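Autolysin E (Staphylococcus aureus, PDB 4PI8) probably cleaves the glycan strands of peptidoglycan as an endo-beta-N-acetylglucosaminidase, working on NAG-NAM polymers of the bacterial cell wall. Local coordinates at residues A14-Q18 against P189-Q193; L179-W184 against Y194-W200. The protein carries 1 engineered substitution. All coordinates share one frame; numbering follows the deposited sequence. Where two conformers were deposited one is given.

Interaction 1 of 2, residues A14-Q18 against P189-Q193; sequences AVSMQ and PAQHQ. With NAG (2-acetamido-2-deoxy-beta-D-glucopyranose), chain B; AMU (N-acetyl-beta-muramic acid), chain C.
Pro189 and Gln18 bury the most surface here, with Met17 close behind. The Pro189 ring lies against two residues of helix 11-18: its CG rests on the methyl of Ala14 (Ala14 CB to Pro189 CG 3.8 Å), while the thioether of Met17 passes obliquely over the CB, CG and CD side. A bend in the Met17 chain at its last torsion (chi3 78°) curls the terminal methyl back, and Met17 CE ends 3.6 Å from Pro189 O. The next residue, Ala190, sets its methyl against the Met17 carbonyl, with Ala190 CB 3.6 Å from Met17 O.

Here the N-terminal helix meets the loop that forms part of the glycan pocket in this lysozyme-clan glucosaminidase. Gln18 works differently from its neighbours. Its chain folds at CG (chi2 -64°), which carries the amide to the extended side chain of Gln193 arriving from the opposite direction. The two amides lie nearly coplanar, 18° apart, and exchange a reciprocal pair of hydrogen bonds: Gln18 NE2 gives to Gln193 OE1 at 2.8 Å and Gln193 NE2 to Gln18 OE1 at 3.0 Å. Each donor meets a carbonyl lone pair in plane, so the pairing fixes the rotation of both amides. Gln193 OE1 takes a further bond from Ala190 N at 2.9 Å, with this donor well above the carbonyl plane, and Gln18 OE1 also accepts from Gln25 NE2.

Beyond its amide, Gln193 turns its backbone to the sugar: Gln193 N binds the acetamido oxygen O7 of NAG at 2.9 Å in a nearly straight bond. Next to it, His192 stacks its ring on Tyr171 and hydrogen-bonds through ND1 to Gln176 OE1, while its NE2 lies 3.7 Å from O10 of the N-acetylmuramic acid.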
loop_
_atom_site.group_PDB
_atom_site.type_symbol
_atom_site.label_atom_id
_atom_site.label_comp_id
_atom_site.label_asym_id
_atom_site.label_seq_id
_atom_site.Cartn_x
_atom_site.Cartn_y
_atom_site.Cartn_z
ATOM N N ALA A 14 21.043 -7.968 -2.022
ATOM C CA ALA A 14 19.708 -7.436 -2.297
ATOM C C ALA A 14 19.709 -6.187 -3.174
ATOM O O ALA A 14 18.931 -6.030 -4.098
ATOM C CB ALA A 14 18.984 -7.175 -0.992
ATOM N N VAL A 15 20.662 -5.280 -2.912
ATOM C CA VAL A 15 20.786 -4.091 -3.717
ATOM C C VAL A 15 21.025 -4.442 -5.184
ATOM O O VAL A 15 20.407 -3.899 -6.090
ATOM C CB VAL A 15 21.906 -3.165 -3.215
ATOM C CG1 VAL A 15 22.195 -2.077 -4.236
ATOM C CG2 VAL A 15 21.570 -2.613 -1.854
ATOM N N SER A 16 21.947 -5.386 -5.426
ATOM C CA SER A 16 22.253 -5.777 -6.808
ATOM C C SER A 16 21.006 -6.310 -7.525
ATOM O O SER A 16 20.773 -6.078 -8.685
ATOM C CB SER A 16 23.336 -6.842 -6.838
ATOM O OG SER A 16 24.570 -6.308 -6.414
ATOM N N MET A 17 20.218 -7.089 -6.781
ATOM C CA MET A 17 18.965 -7.638 -7.330
ATOM C C MET A 17 17.964 -6.509 -7.669
ATOM O O MET A 17 17.397 -6.530 -8.696
ATOM C CB MET A 17 18.402 -8.659 -6.347
ATOM C CG MET A 17 19.261 -9.909 -6.239
ATOM S SD MET A 17 18.932 -11.011 -4.871
ATOM C CE MET A 17 17.502 -11.823 -5.453
ATOM N N GLN A 18 17.817 -5.533 -6.743
ATOM C CA GLN A 18 16.881 -4.406 -6.955
ATOM C C GLN A 18 17.290 -3.544 -8.160
ATOM O O GLN A 18 16.466 -2.945 -8.800
ATOM C CB GLN A 18 16.836 -3.521 -5.734
ATOM C CG GLN A 18 16.246 -4.130 -4.488
ATOM C CD GLN A 18 14.775 -4.521 -4.541
ATOM O OE1 GLN A 18 14.067 -4.150 -5.476
ATOM N NE2 GLN A 18 14.351 -5.208 -3.515
ATOM N N PRO A 189 14.345 -10.631 -2.725
ATOM C CA PRO A 189 14.466 -9.283 -3.269
ATOM C C PRO A 189 14.077 -9.171 -4.723
ATOM O O PRO A 189 14.397 -10.042 -5.553
ATOM C CB PRO A 189 15.962 -8.949 -3.036
ATOM C CG PRO A 189 16.328 -9.717 -1.868
ATOM C CD PRO A 189 15.573 -11.023 -1.997
ATOM N N ALA A 190 13.389 -8.099 -5.072
ATOM C CA ALA A 190 13.010 -7.728 -6.407
ATOM C C ALA A 190 11.864 -8.524 -6.979
ATOM O O ALA A 190 11.538 -8.369 -8.191
ATOM C CB ALA A 190 14.218 -7.665 -7.383
ATOM N N GLN A 191 11.204 -9.376 -6.205
ATOM C CA GLN A 191 10.007 -10.059 -6.581
ATOM C C GLN A 191 8.904 -9.581 -5.686
ATOM O O GLN A 191 9.087 -9.351 -4.500
ATOM C CB GLN A 191 10.119 -11.617 -6.275
ATOM C CG GLN A 191 11.161 -12.251 -7.116
ATOM C CD GLN A 191 11.031 -13.739 -7.060
ATOM O OE1 GLN A 191 11.870 -14.429 -6.486
ATOM N NE2 GLN A 191 9.964 -14.234 -7.598
ATOM N N HIS A 192 7.694 -9.661 -6.223
ATOM C CA HIS A 192 6.467 -9.465 -5.453
ATOM C C HIS A 192 6.543 -8.195 -4.611
ATOM O O HIS A 192 6.204 -8.244 -3.396
ATOM C CB HIS A 192 6.096 -10.698 -4.618
ATOM C CG HIS A 192 4.642 -10.715 -4.299
ATOM N ND1 HIS A 192 4.147 -10.394 -3.043
ATOM C CD2 HIS A 192 3.559 -10.828 -5.111
ATOM C CE1 HIS A 192 2.829 -10.372 -3.092
ATOM N NE2 HIS A 192 2.437 -10.617 -4.330
ATOM N N GLN A 193 6.837 -7.097 -5.243
ATOM C CA GLN A 193 6.931 -5.772 -4.542
ATOM C C GLN A 193 5.739 -4.933 -4.905
ATOM O O GLN A 193 5.268 -4.861 -6.029
ATOM C CB GLN A 193 8.241 -5.119 -4.907
ATOM C CG GLN A 193 9.378 -5.921 -4.286
ATOM C CD GLN A 193 10.826 -5.485 -4.494
ATOM O OE1 GLN A 193 11.680 -6.079 -3.855
ATOM N NE2 GLN A 193 11.085 -4.561 -5.364
HETATM C C1 NAG B . 5.390 -6.466 -11.066
HETATM C C2 NAG B . 6.582 -7.336 -10.651
HETATM C C3 NAG B . 6.905 -8.293 -11.811
HETATM C C4 NAG B . 5.644 -9.015 -12.173
HETATM C C5 NAG B . 4.482 -8.077 -12.455
HETATM C C6 NAG B . 3.223 -8.882 -12.584
HETATM C C7 NAG B . 8.244 -6.553 -8.955
HETATM C C8 NAG B . 9.489 -5.782 -8.739
HETATM N N2 NAG B . 7.782 -6.615 -10.216
HETATM O O3 NAG B . 7.876 -9.229 -11.366
HETATM O O4 NAG B . 5.863 -9.738 -13.381
HETATM O O5 NAG B . 4.253 -7.255 -11.310
HETATM O O6 NAG B . 2.252 -7.928 -13.018
HETATM O O7 NAG B . 7.655 -7.119 -8.026
HETATM C C1 AMU C . 3.049 -2.272 -8.976
HETATM C C2 AMU C . 2.293 -3.564 -8.862
HETATM C C3 AMU C . 3.271 -4.749 -8.859
HETATM C C4 AMU C . 4.173 -4.640 -10.110
HETATM C C5 AMU C . 4.738 -3.252 -10.213
HETATM C C6 AMU C . 5.609 -3.092 -11.462
HETATM C C7 AMU C . 0.294 -4.168 -7.491
HETATM C C8 AMU C . -0.246 -4.216 -6.078
HETATM C C9 AMU C . 2.658 -6.692 -7.571
HETATM C C10 AMU C . 1.424 -7.484 -7.374
HETATM C C11 AMU C . 3.903 -7.576 -7.545
HETATM O O1 AMU C . 2.165 -1.164 -9.031
HETATM O O3 AMU C . 2.594 -6.001 -8.823
HETATM O O4 AMU C . 5.177 -5.651 -9.926
HETATM O O5 AMU C . 3.704 -2.301 -10.249
HETATM O O6 AMU C . 6.312 -1.845 -11.490
HETATM O O7 AMU C . -0.389 -4.494 -8.438
HETATM O O10 AMU C . 1.021 -7.746 -6.203
HETATM O O11 AMU C . 0.803 -7.941 -8.417
HETATM N N2 AMU C . 1.502 -3.631 -7.607
#

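Interaction 2 of 2, residues L179-W184 against Y194-W200; sequences LYQMRW and YASDIRW. With AMU (N-acetyl-beta-muramic acid), chain C; SO4 (sulfate ion), chain N.
Asp197 O is gripped by two donors from opposite faces of its carbonyl plane: Arg183 NE at 2.9 Å, in a nearly straight bond (170°), and Trp200 N at 3.1 Å, which closes the type I turn from Asp197 to Trp200. Asp197 O lies in the guanidinium plane of Arg183, although the arginine itself comes from above the carbonyl. A bend at chi2 (59°) swings the Arg183 chain out from the helix into the loop. There its guanidinium is layered, with Ala195 O 3.1 Å above one face and Trp184 CH2 over the other, both displaced toward its rim. Gln25 OE1 takes a hydrogen bond from Arg183 NH2, which also approaches Ser196 O.

Trp200 inserts its six-membered ring against the helix. Leu179 O meets the ring edge in plane, 3.6 Å from Trp200 CZ3, and Leu179 CD2, Met182 CB and Arg183 CB pack round the same end; Ala195 CB covers one face. At the start of the loop segment, Tyr194 N bonds Met182 O at 2.9 Å, and Met182 runs alongside Tyr194 until Met182 CE reaches 3.6 Å from Tyr194 CD2.

The Tyr194 ring, held by its hydroxyl to Phe131 O, receives the acetamido methyl C8 of the N-acetylmuramic acid over its centre, and Tyr194 O accepts from N2 of that sugar at 2.8 Å. Ser196 N and Asp197 N bind a sulfate, probably from the crystallisation liquor. Arg183 thus pins the backbone of the 194-200 loop to helix 179-184, and this loop lines part of the glycan pocket of the lysozyme-clan domain at the N-acetylmuramic acid.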
loop_
_atom_site.group_PDB
_atom_site.type_symbol
_atom_site.label_atom_id
_atom_site.label_comp_id
_atom_site.label_asym_id
_atom_site.label_seq_id
_atom_site.Cartn_x
_atom_site.Cartn_y
_atom_site.Cartn_z
ATOM N N LEU A 179 5.472 -2.254 5.870
ATOM C CA LEU A 179 5.631 -1.561 4.624
ATOM C C LEU A 179 6.942 -1.843 3.901
ATOM O O LEU A 179 7.035 -1.960 2.697
ATOM C CB LEU A 179 5.447 -0.030 4.792
ATOM C CG LEU A 179 4.031 0.421 5.211
ATOM C CD1 LEU A 179 4.104 1.850 5.690
ATOM C CD2 LEU A 179 2.993 0.251 4.145
ATOM N N TYR A 180 8.009 -1.858 4.708
ATOM C CA TYR A 180 9.344 -2.171 4.158
ATOM C C TYR A 180 9.346 -3.510 3.396
ATOM O O TYR A 180 9.873 -3.597 2.312
ATOM C CB TYR A 180 10.405 -2.200 5.271
ATOM C CG TYR A 180 11.797 -2.316 4.695
ATOM C CD1 TYR A 180 12.480 -1.217 4.231
ATOM C CD2 TYR A 180 12.423 -3.535 4.570
ATOM C CE1 TYR A 180 13.722 -1.323 3.641
ATOM C CE2 TYR A 180 13.672 -3.634 3.959
ATOM C CZ TYR A 180 14.310 -2.538 3.521
ATOM O OH TYR A 180 15.561 -2.660 2.879
ATOM N N GLN A 181 8.766 -4.516 4.032
ATOM C CA GLN A 181 8.707 -5.840 3.399
ATOM C C GLN A 181 7.823 -5.849 2.181
ATOM O O GLN A 181 8.110 -6.532 1.189
ATOM C CB GLN A 181 8.276 -6.936 4.345
ATOM C CG GLN A 181 9.236 -7.177 5.502
ATOM C CD GLN A 181 8.637 -8.085 6.528
ATOM O OE1 GLN A 181 7.486 -7.940 6.941
ATOM N NE2 GLN A 181 9.410 -9.099 6.950
ATOM N N MET A 182 6.697 -5.131 2.226
ATOM C CA MET A 182 5.807 -5.040 1.060
ATOM C C MET A 182 6.548 -4.397 -0.101
ATOM O O MET A 182 6.319 -4.776 -1.276
ATOM C CB MET A 182 4.550 -4.238 1.417
ATOM C CG MET A 182 3.623 -4.975 2.357
ATOM S SD MET A 182 2.199 -3.998 2.883
ATOM C CE MET A 182 1.218 -4.027 1.379
ATOM N N ARG A 183 7.384 -3.394 0.180
ATOM C CA ARG A 183 8.052 -2.654 -0.855
ATOM C C ARG A 183 9.323 -3.337 -1.404
ATOM O O ARG A 183 9.611 -3.232 -2.589
ATOM C CB ARG A 183 8.387 -1.240 -0.371
ATOM C CG ARG A 183 9.140 -0.386 -1.355
ATOM C CD ARG A 183 8.413 -0.181 -2.688
ATOM N NE ARG A 183 9.200 0.608 -3.643
ATOM C CZ ARG A 183 10.145 0.115 -4.432
ATOM N NH1 ARG A 183 10.521 -1.153 -4.331
ATOM N NH2 ARG A 183 10.748 0.921 -5.301
ATOM N N TRP A 184 10.116 -3.931 -0.510
ATOM C CA TRP A 184 11.450 -4.369 -0.861
ATOM C C TRP A 184 11.641 -5.890 -0.686
ATOM O O TRP A 184 12.725 -6.388 -0.985
ATOM C CB TRP A 184 12.502 -3.611 -0.031
ATOM C CG TRP A 184 12.501 -2.126 -0.209
ATOM C CD1 TRP A 184 12.084 -1.209 0.695
ATOM C CD2 TRP A 184 12.961 -1.398 -1.348
ATOM N NE1 TRP A 184 12.204 0.020 0.145
ATOM C CE2 TRP A 184 12.746 -0.042 -1.094
ATOM C CE3 TRP A 184 13.523 -1.762 -2.591
ATOM C CZ2 TRP A 184 13.083 0.948 -2.003
ATOM C CZ3 TRP A 184 13.873 -0.771 -3.470
ATOM C CH2 TRP A 184 13.627 0.582 -3.162
ATOM N N TYR A 194 5.245 -4.199 -3.887
ATOM C CA TYR A 194 3.919 -3.578 -4.048
ATOM C C TYR A 194 3.941 -2.434 -4.991
ATOM O O TYR A 194 2.908 -2.143 -5.636
ATOM C CB TYR A 194 3.386 -3.156 -2.664
ATOM C CG TYR A 194 1.842 -3.036 -2.652
ATOM C CD1 TYR A 194 1.227 -1.876 -3.161
ATOM C CD2 TYR A 194 1.068 -4.028 -2.182
ATOM C CE1 TYR A 194 -0.150 -1.829 -3.243
ATOM C CE2 TYR A 194 -0.336 -3.963 -2.272
ATOM C CZ TYR A 194 -0.887 -2.856 -2.802
ATOM O OH TYR A 194 -2.310 -2.818 -2.841
ATOM N N ALA A 195 5.044 -1.686 -5.061
ATOM C CA ALA A 195 5.083 -0.476 -5.818
ATOM C C ALA A 195 6.453 -0.230 -6.390
ATOM O O ALA A 195 7.433 -0.766 -5.840
ATOM C CB ALA A 195 4.673 0.665 -4.921
ATOM N N SER A 196 6.526 0.579 -7.467
ATOM C CA SER A 196 7.825 1.020 -8.006
ATOM C C SER A 196 8.364 2.266 -7.398
ATOM O O SER A 196 9.550 2.495 -7.407
ATOM C CB SER A 196 7.746 1.139 -9.526
ATOM O OG SER A 196 6.874 2.186 -9.912
ATOM N N ASP A 197 7.483 3.114 -6.831
ATOM C CA ASP A 197 7.930 4.341 -6.206
ATOM C C ASP A 197 8.873 3.992 -5.036
ATOM O O ASP A 197 8.448 3.376 -4.070
ATOM C CB ASP A 197 6.704 5.136 -5.737
ATOM C CG ASP A 197 7.041 6.425 -5.056
ATOM O OD1 ASP A 197 8.183 6.838 -4.845
ATOM O OD2 ASP A 197 6.002 7.026 -4.635
ATOM N N ILE A 198 10.119 4.469 -5.093
ATOM C CA ILE A 198 11.109 4.221 -4.048
ATOM C C ILE A 198 10.763 4.831 -2.687
ATOM O O ILE A 198 11.351 4.432 -1.670
ATOM C CB ILE A 198 12.545 4.571 -4.460
ATOM C CG1 ILE A 198 12.752 6.101 -4.561
ATOM C CG2 ILE A 198 12.931 3.783 -5.705
ATOM C CD1 ILE A 198 14.188 6.478 -4.933
ATOM N N ARG A 199 9.839 5.827 -2.717
ATOM C CA ARG A 199 9.341 6.453 -1.476
ATOM C C ARG A 199 7.903 6.074 -1.098
ATOM O O ARG A 199 7.299 6.661 -0.183
ATOM C CB ARG A 199 9.491 7.977 -1.566
ATOM C CG ARG A 199 10.981 8.386 -1.497
ATOM C CD ARG A 199 11.217 9.839 -1.104
ATOM N NE ARG A 199 10.791 10.103 0.270
ATOM C CZ ARG A 199 11.495 9.803 1.370
ATOM N NH1 ARG A 199 12.693 9.207 1.303
ATOM N NH2 ARG A 199 10.988 10.108 2.559
ATOM N N TRP A 200 7.373 5.014 -1.729
ATOM C CA TRP A 200 6.027 4.507 -1.410
ATOM C C TRP A 200 5.853 4.277 0.055
ATOM O O TRP A 200 4.810 4.691 0.665
ATOM C CB TRP A 200 5.773 3.208 -2.175
ATOM C CG TRP A 200 4.506 2.490 -1.925
ATOM C CD1 TRP A 200 3.304 2.682 -2.577
ATOM C CD2 TRP A 200 4.280 1.396 -1.000
ATOM N NE1 TRP A 200 2.377 1.806 -2.105
ATOM C CE2 TRP A 200 2.928 0.962 -1.171
ATOM C CE3 TRP A 200 5.086 0.701 -0.076
ATOM C CZ2 TRP A 200 2.379 -0.047 -0.424
ATOM C CZ3 TRP A 200 4.552 -0.319 0.628
ATOM C CH2 TRP A 200 3.212 -0.703 0.453
HETATM C C1 AMU C . 3.049 -2.272 -8.976
HETATM C C2 AMU C . 2.293 -3.564 -8.862
HETATM C C3 AMU C . 3.271 -4.749 -8.859
HETATM C C4 AMU C . 4.173 -4.640 -10.110
HETATM C C5 AMU C . 4.738 -3.252 -10.213
HETATM C C6 AMU C . 5.609 -3.092 -11.462
HETATM C C7 AMU C . 0.294 -4.168 -7.491
HETATM C C8 AMU C . -0.246 -4.216 -6.078
HETATM C C9 AMU C . 2.658 -6.692 -7.571
HETATM C C10 AMU C . 1.424 -7.484 -7.374
HETATM C C11 AMU C . 3.903 -7.576 -7.545
HETATM O O1 AMU C . 2.165 -1.164 -9.031
HETATM O O3 AMU C . 2.594 -6.001 -8.823
HETATM O O4 AMU C . 5.177 -5.651 -9.926
HETATM O O5 AMU C . 3.704 -2.301 -10.249
HETATM O O6 AMU C . 6.312 -1.845 -11.490
HETATM O O7 AMU C . -0.389 -4.494 -8.438
HETATM O O10 AMU C . 1.021 -7.746 -6.203
HETATM O O11 AMU C . 0.803 -7.941 -8.417
HETATM N N2 AMU C . 1.502 -3.631 -7.607
HETATM S S SO4 N . 3.470 2.250 -8.329
HETATM O O1 SO4 N . 2.257 2.164 -7.464
HETATM O O2 SO4 N . 3.835 0.924 -8.753
HETATM O O3 SO4 N . 4.511 3.077 -7.650
HETATM O O4 SO4 N . 3.100 2.962 -9.619
#

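How the interactions relate
The chain alternates between the two interactions: 14-18 comes first, then helix 179-184, then 189-193 and, directly following, 194-200, which leads into helix 200-215. One loop between helices 179-184 and 200-215 therefore supplies a segment to each. Interaction 1 joins it to helix 11-18, about 170 residues earlier in the chain, and interaction 2 folds it back on the helix just before it. Their centres are 11 Å apart, and they touch where Gln193 and Gln18 pack against the backbone of Arg183 and Trp184. Interaction 2 lies nearer the middle of the chain. Joined to both helices, the loop presents consecutive residues to the NAG and N-acetylmuramic acid units of the bound disaccharide.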